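Local coordinates for ATPase BagA (Mycobacterium tuberculosis H37Rv, PDB 6BS3), which hydrolyses ATP as one subunit of the heterodimeric BagAB complex, an activity required for mycobacterial resistance to nitric oxide and to elevated glycerol, at residues 140-143 / 144-148; 279-282 / 283-286; 109-112 / 113-116; 330-333 / 334-338. All coordinates share one frame; numbering follows the deposited sequence.

Contact 1. Residues 140-143 / 144-148; sequences KIKE and TVVRL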
loop_
_atom_site.group_PDB
_atom_site.type_symbol
_atom_site.label_atom_id
_atom_site.label_comp_id
_atom_site.label_asym_id
_atom_site.label_seq_id
_atom_site.Cartn_x
_atom_site.Cartn_y
_atom_site.Cartn_z
ATOM N N LYS A 140 -24.996 3.561 3.261
ATOM C CA LYS A 140 -24.822 4.287 4.526
ATOM C C LYS A 140 -24.234 5.674 4.261
ATOM O O LYS A 140 -24.642 6.633 4.907
ATOM C CB LYS A 140 -23.957 3.487 5.530
ATOM C CG LYS A 140 -23.704 4.192 6.872
ATOM C CD LYS A 140 -24.977 4.446 7.654
ATOM C CE LYS A 140 -24.749 5.353 8.832
ATOM N NZ LYS A 140 -26.032 5.740 9.474
ATOM N N ILE A 141 -23.287 5.772 3.308
ATOM C CA ILE A 141 -22.668 7.028 2.886
ATOM C C ILE A 141 -23.784 7.960 2.369
ATOM O O ILE A 141 -23.876 9.097 2.824
ATOM C CB ILE A 141 -21.567 6.772 1.818
ATOM C CG1 ILE A 141 -20.294 6.131 2.466
ATOM C CG2 ILE A 141 -21.221 8.075 1.043
ATOM C CD1 ILE A 141 -19.204 5.555 1.352
ATOM N N LYS A 142 -24.672 7.446 1.495
ATOM C CA LYS A 142 -25.797 8.203 0.956
ATOM C C LYS A 142 -26.744 8.714 2.069
ATOM O O LYS A 142 -27.236 9.838 1.982
ATOM C CB LYS A 142 -26.541 7.358 -0.087
ATOM C CG LYS A 142 -27.640 8.104 -0.847
ATOM C CD LYS A 142 -28.994 7.591 -0.448
ATOM C CE LYS A 142 -30.110 8.258 -1.203
ATOM N NZ LYS A 142 -31.424 7.810 -0.681
ATOM N N GLU A 143 -26.994 7.889 3.095
ATOM C CA GLU A 143 -27.857 8.230 4.232
ATOM C C GLU A 143 -27.279 9.430 5.017
ATOM O O GLU A 143 -28.048 10.278 5.455
ATOM C CB GLU A 143 -28.071 6.993 5.145
ATOM C CG GLU A 143 -29.081 7.181 6.285
ATOM C CD GLU A 143 -28.580 7.910 7.524
ATOM O OE1 GLU A 143 -27.392 7.734 7.885
ATOM O OE2 GLU A 143 -29.375 8.663 8.133
ATOM N N THR A 144 -25.936 9.511 5.175
ATOM C CA THR A 144 -25.293 10.622 5.896
ATOM C C THR A 144 -25.364 11.929 5.114
ATOM O O THR A 144 -25.485 12.992 5.723
ATOM C CB THR A 144 -23.857 10.269 6.320
ATOM O OG1 THR A 144 -23.011 10.241 5.170
ATOM C CG2 THR A 144 -23.768 8.953 7.114
ATOM N N VAL A 145 -25.291 11.841 3.767
ATOM C CA VAL A 145 -25.337 12.951 2.807
ATOM C C VAL A 145 -26.727 13.614 2.753
ATOM O O VAL A 145 -26.803 14.836 2.740
ATOM C CB VAL A 145 -24.899 12.485 1.381
ATOM C CG1 VAL A 145 -25.080 13.592 0.328
ATOM C CG2 VAL A 145 -23.474 11.938 1.363
ATOM N N VAL A 146 -27.808 12.808 2.641
ATOM C CA VAL A 146 -29.186 13.288 2.463
ATOM C C VAL A 146 -29.918 13.544 3.787
ATOM O O VAL A 146 -31.040 14.065 3.745
ATOM C CB VAL A 146 -30.028 12.381 1.507
ATOM C CG1 VAL A 146 -29.286 12.106 0.196
ATOM C CG2 VAL A 146 -30.443 11.071 2.177
ATOM N N ARG A 147 -29.305 13.196 4.951
ATOM C CA ARG A 147 -29.945 13.404 6.259
ATOM C C ARG A 147 -30.270 14.881 6.566
ATOM O O ARG A 147 -29.396 15.749 6.489
ATOM C CB ARG A 147 -29.153 12.772 7.414
ATOM C CG ARG A 147 -30.005 12.611 8.688
ATOM C CD ARG A 147 -29.222 12.126 9.886
ATOM N NE ARG A 147 -28.387 10.959 9.583
ATOM C CZ ARG A 147 -27.155 10.780 10.042
ATOM N NH1 ARG A 147 -26.592 11.689 10.829
ATOM N NH2 ARG A 147 -26.470 9.696 9.711
ATOM N N LEU A 148 -31.535 15.132 6.925
ATOM C CA LEU A 148 -32.050 16.455 7.277
ATOM C C LEU A 148 -32.363 16.562 8.768
ATOM O O LEU A 148 -32.689 15.565 9.406
ATOM C CB LEU A 148 -33.297 16.808 6.435
ATOM C CG LEU A 148 -33.155 16.748 4.893
ATOM C CD1 LEU A 148 -34.507 16.952 4.216
ATOM C CD2 LEU A 148 -32.128 17.763 4.368
#
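Lys140 opens the last turns of helix 130-146 by laying its aliphatic chain across Thr144, CE lying 4.1 Å from Thr144 CG2, while its ammonium reaches on to the carboxylate of Glu143. The carbonyl of Ile141 takes two donors: Thr144 OG1 at 2.7 Å and the amide of Val145. The hydroxyl of Thr144 sits between its own N and carbonyl carbon (chi1 72°), a setting that turns it back along the helix onto this oxygen. On the inner face Ile141 and Val145 both pack against Leu23 of strand 23-28, so that the helix lies against the central sheet of this P-loop ATPase. Lys142 contributes its carbonyl to Val146 N, and its CE passes 4.2 Å from Val146 CG1. Glu143 then meets Arg147 side-on: OE1 accepts from NH2 at 2.8 Å through its syn lone pair, and OE2 accepts from NE at 2.9 Å; the carboxylate and guanidinium planes lie 22° apart, nearly coplanar. Lys140 NZ approaches the same OE1 from above the carboxylate plane, 2.9 Å away. Arg147 NH2 also pairs with Glu76. Glu143 and Glu76 together would thus offset the closeness of the two cations, whose presence should favour an ionised Glu143.

Contact 2. Residues 279-282 / 283-286; sequences ADFA and GLLT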
loop_
_atom_site.group_PDB
_atom_site.type_symbol
_atom_site.label_atom_id
_atom_site.label_comp_id
_atom_site.label_asym_id
_atom_site.label_seq_id
_atom_site.Cartn_x
_atom_site.Cartn_y
_atom_site.Cartn_z
ATOM N N ALA A 279 38.079 16.181 -0.762
ATOM C CA ALA A 279 37.166 15.050 -0.538
ATOM C C ALA A 279 35.767 15.502 -0.083
ATOM O O ALA A 279 34.776 14.816 -0.360
ATOM C CB ALA A 279 37.759 14.083 0.473
ATOM N N ASP A 280 35.695 16.647 0.626
ATOM C CA ASP A 280 34.445 17.224 1.120
ATOM C C ASP A 280 33.777 18.090 0.059
ATOM O O ASP A 280 32.548 18.096 -0.028
ATOM C CB ASP A 280 34.678 18.020 2.414
ATOM C CG ASP A 280 34.970 17.151 3.622
ATOM O OD1 ASP A 280 34.176 16.217 3.889
ATOM O OD2 ASP A 280 35.986 17.409 4.309
ATOM N N PHE A 281 34.581 18.808 -0.757
ATOM C CA PHE A 281 34.070 19.651 -1.842
ATOM C C PHE A 281 33.479 18.777 -2.948
ATOM O O PHE A 281 32.372 19.067 -3.409
ATOM C CB PHE A 281 35.147 20.615 -2.384
ATOM C CG PHE A 281 34.641 21.549 -3.461
ATOM C CD1 PHE A 281 33.878 22.666 -3.136
ATOM C CD2 PHE A 281 34.914 21.303 -4.801
ATOM C CE1 PHE A 281 33.389 23.514 -4.134
ATOM C CE2 PHE A 281 34.433 22.157 -5.797
ATOM C CZ PHE A 281 33.669 23.252 -5.457
ATOM N N ALA A 282 34.200 17.695 -3.344
ATOM C CA ALA A 282 33.731 16.732 -4.347
ATOM C C ALA A 282 32.436 16.050 -3.874
ATOM O O ALA A 282 31.505 15.896 -4.668
ATOM C CB ALA A 282 34.797 15.685 -4.617
ATOM N N GLY A 283 32.396 15.690 -2.585
ATOM C CA GLY A 283 31.262 15.050 -1.929
ATOM C C GLY A 283 30.023 15.919 -1.899
ATOM O O GLY A 283 28.913 15.421 -2.110
ATOM N N LEU A 284 30.217 17.236 -1.660
ATOM C CA LEU A 284 29.171 18.261 -1.639
ATOM C C LEU A 284 28.560 18.416 -3.050
ATOM O O LEU A 284 27.344 18.595 -3.173
ATOM C CB LEU A 284 29.764 19.592 -1.126
ATOM C CG LEU A 284 28.933 20.873 -1.272
ATOM C CD1 LEU A 284 27.919 21.011 -0.158
ATOM C CD2 LEU A 284 29.837 22.093 -1.314
ATOM N N LEU A 285 29.405 18.317 -4.104
ATOM C CA LEU A 285 28.969 18.407 -5.500
ATOM C C LEU A 285 28.075 17.220 -5.912
ATOM O O LEU A 285 27.008 17.453 -6.485
ATOM C CB LEU A 285 30.161 18.558 -6.467
ATOM C CG LEU A 285 30.956 19.874 -6.436
ATOM C CD1 LEU A 285 32.179 19.770 -7.309
ATOM C CD2 LEU A 285 30.126 21.061 -6.912
ATOM N N THR A 286 28.489 15.962 -5.595
ATOM C CA THR A 286 27.714 14.746 -5.914
ATOM C C THR A 286 26.393 14.687 -5.130
ATOM O O THR A 286 25.452 14.056 -5.600
ATOM C CB THR A 286 28.539 13.447 -5.773
ATOM O OG1 THR A 286 28.953 13.287 -4.422
ATOM C CG2 THR A 286 29.747 13.393 -6.714
#
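Phe281 and Leu285 meet one turn apart near the start of the long helix 278-302, in an i to i+4 aromatic-aliphatic pairing along one helix face. The apolar part of the contact is carried mainly by Leu285. Its CG stands over one face of the Phe281 ring, 4.2 Å above the plane and displaced toward the rim, and its CD1 reaches 3.6 Å from Phe281 CE2. The ring can lie beside the next turn because its CG is anti to the backbone N (chi1 -177°), which leads the side chain forward along the helix. Leu284 touches the ring more lightly and at a slant, with CD2 4.5 Å from Phe281 CD1. Helix 262-271 packs on the same ring through Val265 and Leu269, and Arg266 makes a cation-pi interaction with it; the pairing therefore belongs to the joint between two helices, far from the nucleotide.

Backbone bonds form the second group. Leu284, Leu285 and Thr286 donate to Asp280, Phe281 and Ala282 in regular i to i+4 fashion, whereas the bond from Gly283 N to Ala279 O is weak. Asp280 turns its polar end to the other protein of the complex, where OD1 accepts from a backbone amide.

A side-chain bond supplements these: Thr286 OG1 donates to Gly283 O at 3.1 Å, coming from above the carbonyl plane.

Contact 3. Residues 109-112 / 113-116; sequences LGIA and GRAM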
loop_
_atom_site.group_PDB
_atom_site.type_symbol
_atom_site.label_atom_id
_atom_site.label_comp_id
_atom_site.label_asym_id
_atom_site.label_seq_id
_atom_site.Cartn_x
_atom_site.Cartn_y
_atom_site.Cartn_z
ATOM N N LEU A 109 -35.680 -8.605 9.938
ATOM C CA LEU A 109 -34.948 -9.815 10.324
ATOM C C LEU A 109 -33.888 -9.505 11.393
ATOM O O LEU A 109 -32.796 -10.089 11.394
ATOM C CB LEU A 109 -34.307 -10.491 9.084
ATOM C CG LEU A 109 -35.224 -11.291 8.154
ATOM C CD1 LEU A 109 -34.588 -11.464 6.786
ATOM C CD2 LEU A 109 -35.550 -12.658 8.736
ATOM N N GLY A 110 -34.236 -8.588 12.297
ATOM C CA GLY A 110 -33.397 -8.178 13.417
ATOM C C GLY A 110 -33.102 -9.324 14.363
ATOM O O GLY A 110 -32.007 -9.392 14.927
ATOM N N ILE A 111 -34.077 -10.248 14.513
ATOM C CA ILE A 111 -33.984 -11.453 15.346
ATOM C C ILE A 111 -32.990 -12.459 14.748
ATOM O O ILE A 111 -32.131 -12.977 15.472
ATOM C CB ILE A 111 -35.393 -12.074 15.640
ATOM C CG1 ILE A 111 -35.330 -13.184 16.707
ATOM C CG2 ILE A 111 -36.115 -12.553 14.370
ATOM C CD1 ILE A 111 -35.152 -12.655 18.160
ATOM N N ALA A 112 -33.130 -12.733 13.427
ATOM C CA ALA A 112 -32.279 -13.623 12.646
ATOM C C ALA A 112 -30.863 -13.052 12.672
ATOM O O ALA A 112 -29.932 -13.793 12.968
ATOM C CB ALA A 112 -32.791 -13.724 11.214
ATOM N N GLY A 113 -30.743 -11.735 12.465
ATOM C CA GLY A 113 -29.485 -11.000 12.503
ATOM C C GLY A 113 -28.713 -11.172 13.798
ATOM O O GLY A 113 -27.550 -11.571 13.768
ATOM N N ARG A 114 -29.364 -10.893 14.947
ATOM C CA ARG A 114 -28.790 -11.045 16.293
ATOM C C ARG A 114 -28.318 -12.473 16.587
ATOM O O ARG A 114 -27.335 -12.645 17.315
ATOM C CB ARG A 114 -29.768 -10.566 17.378
ATOM C CG ARG A 114 -29.590 -9.100 17.722
ATOM C CD ARG A 114 -30.644 -8.635 18.704
ATOM N NE ARG A 114 -31.652 -7.801 18.048
ATOM C CZ ARG A 114 -32.891 -8.195 17.772
ATOM N NH1 ARG A 114 -33.298 -9.414 18.109
ATOM N NH2 ARG A 114 -33.734 -7.372 17.161
ATOM N N ALA A 115 -29.009 -13.485 16.017
ATOM C CA ALA A 115 -28.660 -14.899 16.160
ATOM C C ALA A 115 -27.406 -15.228 15.327
ATOM O O ALA A 115 -26.574 -16.023 15.764
ATOM C CB ALA A 115 -29.825 -15.776 15.726
ATOM N N MET A 116 -27.274 -14.597 14.140
ATOM C CA MET A 116 -26.151 -14.743 13.204
ATOM C C MET A 116 -24.846 -14.193 13.786
ATOM O O MET A 116 -23.783 -14.748 13.521
ATOM C CB MET A 116 -26.439 -14.001 11.895
ATOM C CG MET A 116 -27.520 -14.613 11.063
ATOM S SD MET A 116 -27.800 -13.577 9.624
ATOM C CE MET A 116 -26.559 -14.236 8.504
#
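Arg114 folds back over Gly110 in a local contact within the first turns of the short helix 110-117, inside the anion-transporting ATPase family region. Leu109 is the N-cap residue of this helix, and its carbonyl receives the amide of Gly113 at 2.8 Å. The helical bonding continues from Arg114 to Gly110, from Ala115 to Ile111 and from Met116 to Ala112.

The guanidinium lies flat above the Gly110 carbonyl, whose oxygen sits under the centre of the group. Gly110 O rests against this face, 3.2 Å from Arg114 CZ, and neither NH1 nor NH2 is angled to donate to it. A bend at chi3 (-106°) turns the group back toward the helix start. Gly110 has no side chain, and the space one would need is taken up by Arg114 NH2. Ile111 meets the same group at its edge, with CD1 in the guanidinium plane and 3.7 Å from Arg114 NH1; the two side chains cross at about a right angle.

Elsewhere on the helix the contact turns to its neighbours. Ala112 and Ala115 pack against apolar side chains of the partner protein, while Met116 also touches Ala121 and Val122 of helix 121-128. The side chain of Met116 starts out beside its own backbone N (chi1 -69°), and its CG comes to rest 3.2 Å from Ala112 O.

Contact 4. Residues 330-333 / 334-338; sequences LSES and LAQQG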
loop_
_atom_site.group_PDB
_atom_site.type_symbol
_atom_site.label_atom_id
_atom_site.label_comp_id
_atom_site.label_asym_id
_atom_site.label_seq_id
_atom_site.Cartn_x
_atom_site.Cartn_y
_atom_site.Cartn_z
ATOM N N LEU A 330 -1.549 20.707 7.151
ATOM C CA LEU A 330 -2.005 20.245 5.833
ATOM C C LEU A 330 -3.350 20.877 5.456
ATOM O O LEU A 330 -3.536 21.231 4.296
ATOM C CB LEU A 330 -2.048 18.714 5.735
ATOM C CG LEU A 330 -0.709 17.972 5.878
ATOM C CD1 LEU A 330 -0.951 16.476 5.949
ATOM C CD2 LEU A 330 0.254 18.281 4.705
ATOM N N SER A 331 -4.249 21.078 6.447
ATOM C CA SER A 331 -5.554 21.739 6.268
ATOM C C SER A 331 -5.319 23.204 5.838
ATOM O O SER A 331 -5.921 23.671 4.867
ATOM C CB SER A 331 -6.355 21.688 7.570
ATOM O OG SER A 331 -7.575 22.400 7.451
ATOM N N GLU A 332 -4.394 23.895 6.544
ATOM C CA GLU A 332 -3.963 25.253 6.242
ATOM C C GLU A 332 -3.363 25.317 4.807
ATOM O O GLU A 332 -3.721 26.215 4.056
ATOM C CB GLU A 332 -2.969 25.758 7.307
ATOM C CG GLU A 332 -2.521 27.194 7.091
ATOM C CD GLU A 332 -3.547 28.260 7.432
ATOM O OE1 GLU A 332 -4.413 28.551 6.575
ATOM O OE2 GLU A 332 -3.479 28.811 8.556
ATOM N N SER A 333 -2.527 24.329 4.413
ATOM C CA SER A 333 -1.966 24.261 3.053
ATOM C C SER A 333 -3.087 24.132 1.999
ATOM O O SER A 333 -3.059 24.845 1.007
ATOM C CB SER A 333 -0.964 23.120 2.934
ATOM O OG SER A 333 -0.602 22.934 1.574
ATOM N N LEU A 334 -4.095 23.272 2.246
ATOM C CA LEU A 334 -5.280 23.131 1.391
ATOM C C LEU A 334 -6.074 24.434 1.300
ATOM O O LEU A 334 -6.448 24.817 0.196
ATOM C CB LEU A 334 -6.199 22.010 1.880
ATOM C CG LEU A 334 -5.683 20.576 1.663
ATOM C CD1 LEU A 334 -6.601 19.583 2.334
ATOM C CD2 LEU A 334 -5.494 20.247 0.139
ATOM N N ALA A 335 -6.313 25.124 2.456
ATOM C CA ALA A 335 -7.058 26.394 2.510
ATOM C C ALA A 335 -6.395 27.495 1.642
ATOM O O ALA A 335 -7.088 28.186 0.899
ATOM C CB ALA A 335 -7.209 26.867 3.961
ATOM N N GLN A 336 -5.060 27.607 1.697
ATOM C CA GLN A 336 -4.260 28.585 0.934
ATOM C C GLN A 336 -4.325 28.389 -0.592
ATOM O O GLN A 336 -4.055 29.320 -1.366
ATOM C CB GLN A 336 -2.802 28.554 1.420
ATOM C CG GLN A 336 -2.661 29.025 2.876
ATOM C CD GLN A 336 -1.257 28.918 3.426
ATOM O OE1 GLN A 336 -0.351 28.330 2.825
ATOM N NE2 GLN A 336 -1.050 29.481 4.604
ATOM N N GLN A 337 -4.693 27.175 -1.010
ATOM C CA GLN A 337 -4.830 26.770 -2.403
ATOM C C GLN A 337 -6.264 26.962 -2.902
ATOM O O GLN A 337 -6.548 26.675 -4.060
ATOM C CB GLN A 337 -4.344 25.313 -2.583
ATOM C CG GLN A 337 -2.834 25.169 -2.475
ATOM C CD GLN A 337 -2.414 23.728 -2.487
ATOM O OE1 GLN A 337 -2.246 23.134 -3.535
ATOM N NE2 GLN A 337 -2.243 23.122 -1.321
ATOM N N GLY A 338 -7.136 27.482 -2.039
ATOM C CA GLY A 338 -8.533 27.758 -2.358
ATOM C C GLY A 338 -9.538 26.694 -1.971
ATOM O O GLY A 338 -10.708 26.801 -2.338
#
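Gln337 folds back on Ser333 at the close-packed end of this contact, its NE2 donating to Ser333 O at 3.0 Å in a nearly straight bond of 166°. With CG anti to the carbonyl carbon and the chain extended beyond it, the amide of Gln337 runs back beside Ser333. The hydrogen bond lies in the amide plane of Gln337, yet it reaches the carbonyl from above, 66° out of the carbonyl plane. The other end of the amide is held as well, since OE1 accepts from the backbone of Glu314 on strand 312-316. Facing the same strand, buried Leu334 lays CG 3.5 Å from Leu330 O and packs on Leu315. Ser331 hydrogen-bonds through its hydroxyl to Thr44 of helix 34-46, and Leu330 touches Thr36 and the bound ADP.

Helix 324-336 ends here in a Schellman motif: Gly338 takes positive phi (96°) and its N donates to Ala335 O at 3.0 Å.

The outer side is looser. Glu332 and Gln336 cross obliquely with no bond between carboxylate and amide, and the nearest approach of their side chains is Glu332 CG to Gln336 NE2 at 3.7 Å. Both residues are exposed, as is Ala335, whose CB lies 4.2 Å from Glu332 OE1.

All four contacts are local; each lies on a single helix or at its end, and none touches another. Contact 4 is the one at the nucleotide: the side chain of Leu330 lies about 4 Å from the bound ADP and about 13 Å from the magnesium ion. Contact 1 sits on another helix packed on the central sheet, its centre about 26 Å from that of contact 4. Contacts 2 and 3 lie toward opposite ends of the molecule, about 71 Å apart between centres, and both touch the partner protein, whereas contacts 1 and 4 do not. Contacts 1 and 3 lie on the same side of the chain's centre, with nearest atoms about 16 Å apart.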